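Local coordinates for protein AlkZ (Streptomyces sahachiroi, PDB 5UUJ) that belongs to the AlkZ-like DNA glycosylase family, whose members are related to winged-helix, helix-turn-helix proteins, at residues Gly280-Leu284 with Glu357-Val361; Gln336-Pro342 with Arg369-Val375. One frame throughout, in Å; residues are numbered along the deposited sequence.

Both contacts involve the mixed sheet formed by residues 281-284, 320-323, 326-334, 337-342 and 372-374, and their centres lie 11 Å apart. Contact 1 is buried: strand 281-284, one edge of the sheet, meets helix 351-365 through one carboxylate, an arginine and a bridging water, together with the packing of Leu283. Contact 2 lies nearer the surface and joins strand 337-342 to the other edge strand, 372-374, by backbone hydrogen bonds, with a salt bridge on the more exposed face. The helix of contact 1 connects the two strands of contact 2, and the contacts touch where Ala358 CB packs on Val372 CG2 at 3.6 Å and Leu283 CD1 on Leu338 CD1 at 3.8 Å.

Contact 1 of 2, residues Gly280-Leu284 with Glu357-Val361; sequences GIRLL and EAAHV
Glu357 lays its CB against the Leu283 side chain, 3.7 Å from Leu283 CD1, the two side chains sliding past each other in opposite directions. Beyond CB, the glutamate CG is anti to its own carbonyl carbon (chi1 -84°), and the bend at chi2 brings the carboxylate to the strand backbone. There Leu283 N donates a nearly straight hydrogen bond (168°) to Glu357 OE1 at 2.8 Å, on the anti side of the carboxylate. Arg282 crosses the glutamate at about a right angle, its NE forming a long salt bridge of 3.5 Å to Glu357 OE1. A water accepts from Arg282 NE and donates both to Glu357 OE1, at 2.6 Å, and to Leu283 O. Alongside, Val361 CG2 packs on Leu283 CB at 4.1 Å. His360 sets its ring nearly perpendicular to the guanidinium, but its NE2 bonds to Leu54 O instead. Arg25 pairs with Glu357 OE2, and Glu23 with Arg282 NH1. Helix 351-365 is thus fastened to an edge strand through a buried ion pair: backbone N-H, water and two arginines surround the carboxylate, which would be expected to favour its ionised form.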
loop_
_atom_site.group_PDB
_atom_site.type_symbol
_atom_site.label_atom_id
_atom_site.label_comp_id
_atom_site.label_asym_id
_atom_site.label_seq_id
_atom_site.Cartn_x
_atom_site.Cartn_y
_atom_site.Cartn_z
ATOM N N GLY A 280 1.861 1.973 -24.557
ATOM C CA GLY A 280 2.166 3.326 -24.123
ATOM C C GLY A 280 3.148 3.417 -22.972
ATOM O O GLY A 280 3.554 2.406 -22.400
ATOM N N ILE A 281 3.518 4.649 -22.635
ATOM C CA ILE A 281 4.479 4.919 -21.573
ATOM C C ILE A 281 3.786 5.522 -20.359
ATOM O O ILE A 281 2.860 6.324 -20.489
ATOM C CB ILE A 281 5.589 5.884 -22.044
ATOM C CG1 ILE A 281 6.263 5.357 -23.313
ATOM C CG2 ILE A 281 6.623 6.108 -20.943
ATOM C CD1 ILE A 281 6.926 4.011 -23.153
ATOM N N ARG A 282 4.251 5.134 -19.178
ATOM C CA ARG A 282 3.766 5.705 -17.933
ATOM C C ARG A 282 4.946 5.893 -16.979
ATOM O O ARG A 282 5.776 4.996 -16.824
ATOM C CB ARG A 282 2.690 4.806 -17.317
ATOM C CG ARG A 282 1.877 5.451 -16.213
ATOM C CD ARG A 282 0.902 6.500 -16.733
ATOM N NE ARG A 282 0.683 7.533 -15.720
ATOM C CZ ARG A 282 -0.492 8.082 -15.417
ATOM N NH1 ARG A 282 -1.605 7.721 -16.042
ATOM N NH2 ARG A 282 -0.549 9.007 -14.471
ATOM N N LEU A 283 5.033 7.074 -16.373
ATOM C CA LEU A 283 6.059 7.360 -15.376
ATOM C C LEU A 283 5.438 7.367 -13.988
ATOM O O LEU A 283 4.664 8.261 -13.649
ATOM C CB LEU A 283 6.744 8.703 -15.651
ATOM C CG LEU A 283 7.600 8.814 -16.914
ATOM C CD1 LEU A 283 8.257 10.184 -16.983
ATOM C CD2 LEU A 283 8.650 7.723 -16.972
ATOM N N LEU A 284 5.788 6.362 -13.195
ATOM C CA LEU A 284 5.246 6.213 -11.852
ATOM C C LEU A 284 6.281 6.613 -10.811
ATOM O O LEU A 284 7.476 6.378 -10.989
ATOM C CB LEU A 284 4.796 4.769 -11.620
ATOM C CG LEU A 284 3.850 4.190 -12.677
ATOM C CD1 LEU A 284 3.553 2.728 -12.383
ATOM C CD2 LEU A 284 2.562 4.992 -12.758
ATOM N N GLU A 357 4.802 12.697 -20.485
ATOM C CA GLU A 357 4.726 12.173 -19.129
ATOM C C GLU A 357 5.453 13.095 -18.154
ATOM O O GLU A 357 4.990 13.311 -17.036
ATOM C CB GLU A 357 5.307 10.760 -19.060
ATOM C CG GLU A 357 4.321 9.669 -19.442
ATOM C CD GLU A 357 3.156 9.577 -18.473
ATOM O OE1 GLU A 357 3.333 9.019 -17.367
ATOM O OE2 GLU A 357 2.063 10.072 -18.817
ATOM N N ALA A 358 6.584 13.647 -18.582
ATOM C CA ALA A 358 7.348 14.562 -17.736
ATOM C C ALA A 358 6.509 15.782 -17.357
ATOM O O ALA A 358 6.598 16.278 -16.237
ATOM C CB ALA A 358 8.632 14.997 -18.439
ATOM N N ALA A 359 5.692 16.254 -18.293
ATOM C CA ALA A 359 4.826 17.402 -18.045
ATOM C C ALA A 359 3.747 17.058 -17.025
ATOM O O ALA A 359 3.344 17.900 -16.221
ATOM C CB ALA A 359 4.194 17.873 -19.338
ATOM N N HIS A 360 3.281 15.814 -17.071
ATOM C CA HIS A 360 2.301 15.317 -16.115
ATOM C C HIS A 360 2.938 15.203 -14.728
ATOM O O HIS A 360 2.335 15.582 -13.723
ATOM C CB HIS A 360 1.756 13.964 -16.577
ATOM C CG HIS A 360 0.592 13.470 -15.774
ATOM N ND1 HIS A 360 -0.638 14.083 -15.792
ATOM C CD2 HIS A 360 0.475 12.404 -14.944
ATOM C CE1 HIS A 360 -1.470 13.422 -15.001
ATOM N NE2 HIS A 360 -0.818 12.402 -14.477
ATOM N N VAL A 361 4.166 14.694 -14.686
ATOM C CA VAL A 361 4.914 14.577 -13.440
ATOM C C VAL A 361 5.247 15.960 -12.885
ATOM O O VAL A 361 5.233 16.169 -11.673
ATOM C CB VAL A 361 6.215 13.766 -13.639
ATOM C CG1 VAL A 361 7.106 13.827 -12.397
ATOM C CG2 VAL A 361 5.888 12.319 -13.974
HETATM O O HOH W 1 2.638 9.620 -14.987
#

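Contact 2 of 2, residues Gln336-Pro342 with Arg369-Val375; sequences QELVVTP and RLPVRIV
Strands 337-342 and 372-374 run parallel, their axes 4.7 Å apart and inclined by 20°, with Leu338, Val339 and Val340 paired to Val372, Arg373 and Ile374. The ladder alternates in direction: Leu338 N donates to Pro371 O, Arg373 N to Leu338 O, Val340 N to Arg373 O, and Val375 N to Val340 O at 2.8 Å. On the face carrying Val339 and Arg373, the arginine NE donates to Glu337 OE1 at 3.1 Å in a salt bridge. The acceptor lies close to the guanidinium plane, whereas the donor stands 49° out of the carboxylate plane. A water also spans the pair, accepting from Arg373 NH2 and donating to Glu337 OE1. The bend of the arginine at chi3 (-69°) brings its guanidinium over Val339, whose CG2 touches one face, 3.3 Å from Arg373 NH2. Farther along, Val339 CG1 meets Val375 CG2 at 3.6 Å. These strands and helix 351-365 between them form a beta-alpha-beta unit, and strand 372-374 closes one edge of the sheet close to the C-terminus. On the face shared by Leu338, Val340, Val372 and Ile374, the contacts are apolar, and Val372 reaches Val354 of the connecting helix. Leu370 CD1 packs on Leu338 CD1 at 4.2 Å, and the Leu370 side chain also reaches Val361 and Ala362 of that helix. At the chain end, Pro342 crosses Ile374 at about a right angle, its CD 4.0 Å from Ile374 CG2.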
loop_
_atom_site.group_PDB
_atom_site.type_symbol
_atom_site.label_atom_id
_atom_site.label_comp_id
_atom_site.label_asym_id
_atom_site.label_seq_id
_atom_site.Cartn_x
_atom_site.Cartn_y
_atom_site.Cartn_z
ATOM N N GLN A 336 16.047 19.527 -10.902
ATOM C CA GLN A 336 14.748 19.822 -11.502
ATOM C C GLN A 336 14.693 19.412 -12.973
ATOM O O GLN A 336 14.064 20.077 -13.799
ATOM C CB GLN A 336 14.418 21.307 -11.347
ATOM C CG GLN A 336 14.245 21.740 -9.899
ATOM C CD GLN A 336 13.159 20.954 -9.180
ATOM O OE1 GLN A 336 13.354 20.490 -8.056
ATOM N NE2 GLN A 336 12.008 20.799 -9.827
ATOM N N GLU A 337 15.370 18.314 -13.284
ATOM C CA GLU A 337 15.259 17.669 -14.581
ATOM C C GLU A 337 14.852 16.220 -14.353
ATOM O O GLU A 337 15.294 15.595 -13.390
ATOM C CB GLU A 337 16.578 17.743 -15.353
ATOM C CG GLU A 337 17.051 19.156 -15.653
ATOM C CD GLU A 337 18.256 19.179 -16.577
ATOM O OE1 GLU A 337 19.273 18.532 -16.252
ATOM O OE2 GLU A 337 18.183 19.838 -17.635
ATOM N N LEU A 338 13.999 15.692 -15.224
ATOM C CA LEU A 338 13.587 14.298 -15.118
ATOM C C LEU A 338 14.585 13.433 -15.876
ATOM O O LEU A 338 14.591 13.403 -17.106
ATOM C CB LEU A 338 12.164 14.101 -15.652
ATOM C CG LEU A 338 11.424 12.878 -15.093
ATOM C CD1 LEU A 338 9.919 13.078 -15.169
ATOM C CD2 LEU A 338 11.827 11.600 -15.818
ATOM N N VAL A 339 15.443 12.749 -15.124
ATOM C CA VAL A 339 16.479 11.904 -15.697
ATOM C C VAL A 339 15.988 10.466 -15.792
ATOM O O VAL A 339 15.743 9.820 -14.775
ATOM C CB VAL A 339 17.772 11.952 -14.857
ATOM C CG1 VAL A 339 18.862 11.106 -15.498
ATOM C CG2 VAL A 339 18.245 13.387 -14.699
ATOM N N VAL A 340 15.852 9.976 -17.022
ATOM C CA VAL A 340 15.400 8.613 -17.273
ATOM C C VAL A 340 16.588 7.704 -17.562
ATOM O O VAL A 340 17.426 8.018 -18.405
ATOM C CB VAL A 340 14.413 8.553 -18.459
ATOM C CG1 VAL A 340 13.989 7.115 -18.734
ATOM C CG2 VAL A 340 13.196 9.418 -18.182
ATOM N N THR A 341 16.646 6.577 -16.857
ATOM C CA THR A 341 17.685 5.574 -17.067
ATOM C C THR A 341 17.050 4.240 -17.458
ATOM O O THR A 341 16.692 3.445 -16.588
ATOM C CB THR A 341 18.549 5.376 -15.806
ATOM O OG1 THR A 341 19.024 6.644 -15.337
ATOM C CG2 THR A 341 19.738 4.468 -16.104
ATOM N N PRO A 342 16.886 3.994 -18.768
ATOM C CA PRO A 342 16.345 2.695 -19.181
ATOM C C PRO A 342 17.323 1.560 -18.916
ATOM O O PRO A 342 18.524 1.799 -18.805
ATOM C CB PRO A 342 16.111 2.871 -20.684
ATOM C CG PRO A 342 17.070 3.927 -21.091
ATOM C CD PRO A 342 17.157 4.864 -19.924
ATOM N N ARG A 369 7.932 23.033 -15.225
ATOM C CA ARG A 369 8.571 22.253 -16.278
ATOM C C ARG A 369 9.602 21.283 -15.725
ATOM O O ARG A 369 10.275 21.567 -14.734
ATOM C CB ARG A 369 9.245 23.180 -17.295
ATOM C CG ARG A 369 9.005 22.790 -18.747
ATOM C CD ARG A 369 10.126 23.270 -19.665
ATOM N NE ARG A 369 10.559 24.635 -19.369
ATOM C CZ ARG A 369 9.944 25.735 -19.794
ATOM N NH1 ARG A 369 8.846 25.649 -20.535
ATOM N NH2 ARG A 369 10.427 26.930 -19.472
ATOM N N LEU A 370 9.714 20.135 -16.384
ATOM C CA LEU A 370 10.766 19.173 -16.097
ATOM C C LEU A 370 11.426 18.738 -17.400
ATOM O O LEU A 370 10.944 17.817 -18.060
ATOM C CB LEU A 370 10.210 17.955 -15.352
ATOM C CG LEU A 370 9.847 18.114 -13.871
ATOM C CD1 LEU A 370 9.267 16.812 -13.338
ATOM C CD2 LEU A 370 11.046 18.537 -13.026
ATOM N N PRO A 371 12.521 19.412 -17.789
ATOM C CA PRO A 371 13.276 18.961 -18.962
ATOM C C PRO A 371 13.696 17.502 -18.820
ATOM O O PRO A 371 13.983 17.057 -17.708
ATOM C CB PRO A 371 14.492 19.893 -18.981
ATOM C CG PRO A 371 14.048 21.115 -18.254
ATOM C CD PRO A 371 13.089 20.639 -17.203
ATOM N N VAL A 372 13.714 16.776 -19.933
ATOM C CA VAL A 372 14.024 15.350 -19.927
ATOM C C VAL A 372 15.449 15.078 -20.398
ATOM O O VAL A 372 15.930 15.689 -21.354
ATOM C CB VAL A 372 13.046 14.561 -20.828
ATOM C CG1 VAL A 372 13.434 13.080 -20.895
ATOM C CG2 VAL A 372 11.626 14.709 -20.325
ATOM N N ARG A 373 16.110 14.155 -19.710
ATOM C CA ARG A 373 17.373 13.591 -20.167
ATOM C C ARG A 373 17.277 12.075 -20.085
ATOM O O ARG A 373 16.956 11.527 -19.031
ATOM C CB ARG A 373 18.554 14.102 -19.333
ATOM C CG ARG A 373 18.848 15.584 -19.523
ATOM C CD ARG A 373 20.230 15.974 -19.014
ATOM N NE ARG A 373 20.338 15.903 -17.555
ATOM C CZ ARG A 373 20.984 14.953 -16.877
ATOM N NH1 ARG A 373 21.604 13.960 -17.507
ATOM N NH2 ARG A 373 21.017 15.000 -15.551
ATOM N N ILE A 374 17.533 11.406 -21.207
ATOM C CA ILE A 374 17.532 9.948 -21.255
ATOM C C ILE A 374 18.975 9.452 -21.313
ATOM O O ILE A 374 19.695 9.711 -22.276
ATOM C CB ILE A 374 16.725 9.423 -22.457
ATOM C CG1 ILE A 374 15.277 9.917 -22.356
ATOM C CG2 ILE A 374 16.765 7.895 -22.501
ATOM C CD1 ILE A 374 14.408 9.597 -23.562
ATOM N N VAL A 375 19.378 8.733 -20.268
ATOM C CA VAL A 375 20.772 8.355 -20.054
ATOM C C VAL A 375 21.037 6.900 -20.431
ATOM O O VAL A 375 21.940 6.603 -21.212
ATOM C CB VAL A 375 21.170 8.581 -18.581
ATOM C CG1 VAL A 375 22.606 8.138 -18.323
ATOM C CG2 VAL A 375 20.988 10.045 -18.208
ATOM O OXT VAL A 375 20.363 5.984 -19.960
HETATM O O HOH W 2 19.909 16.910 -14.119
#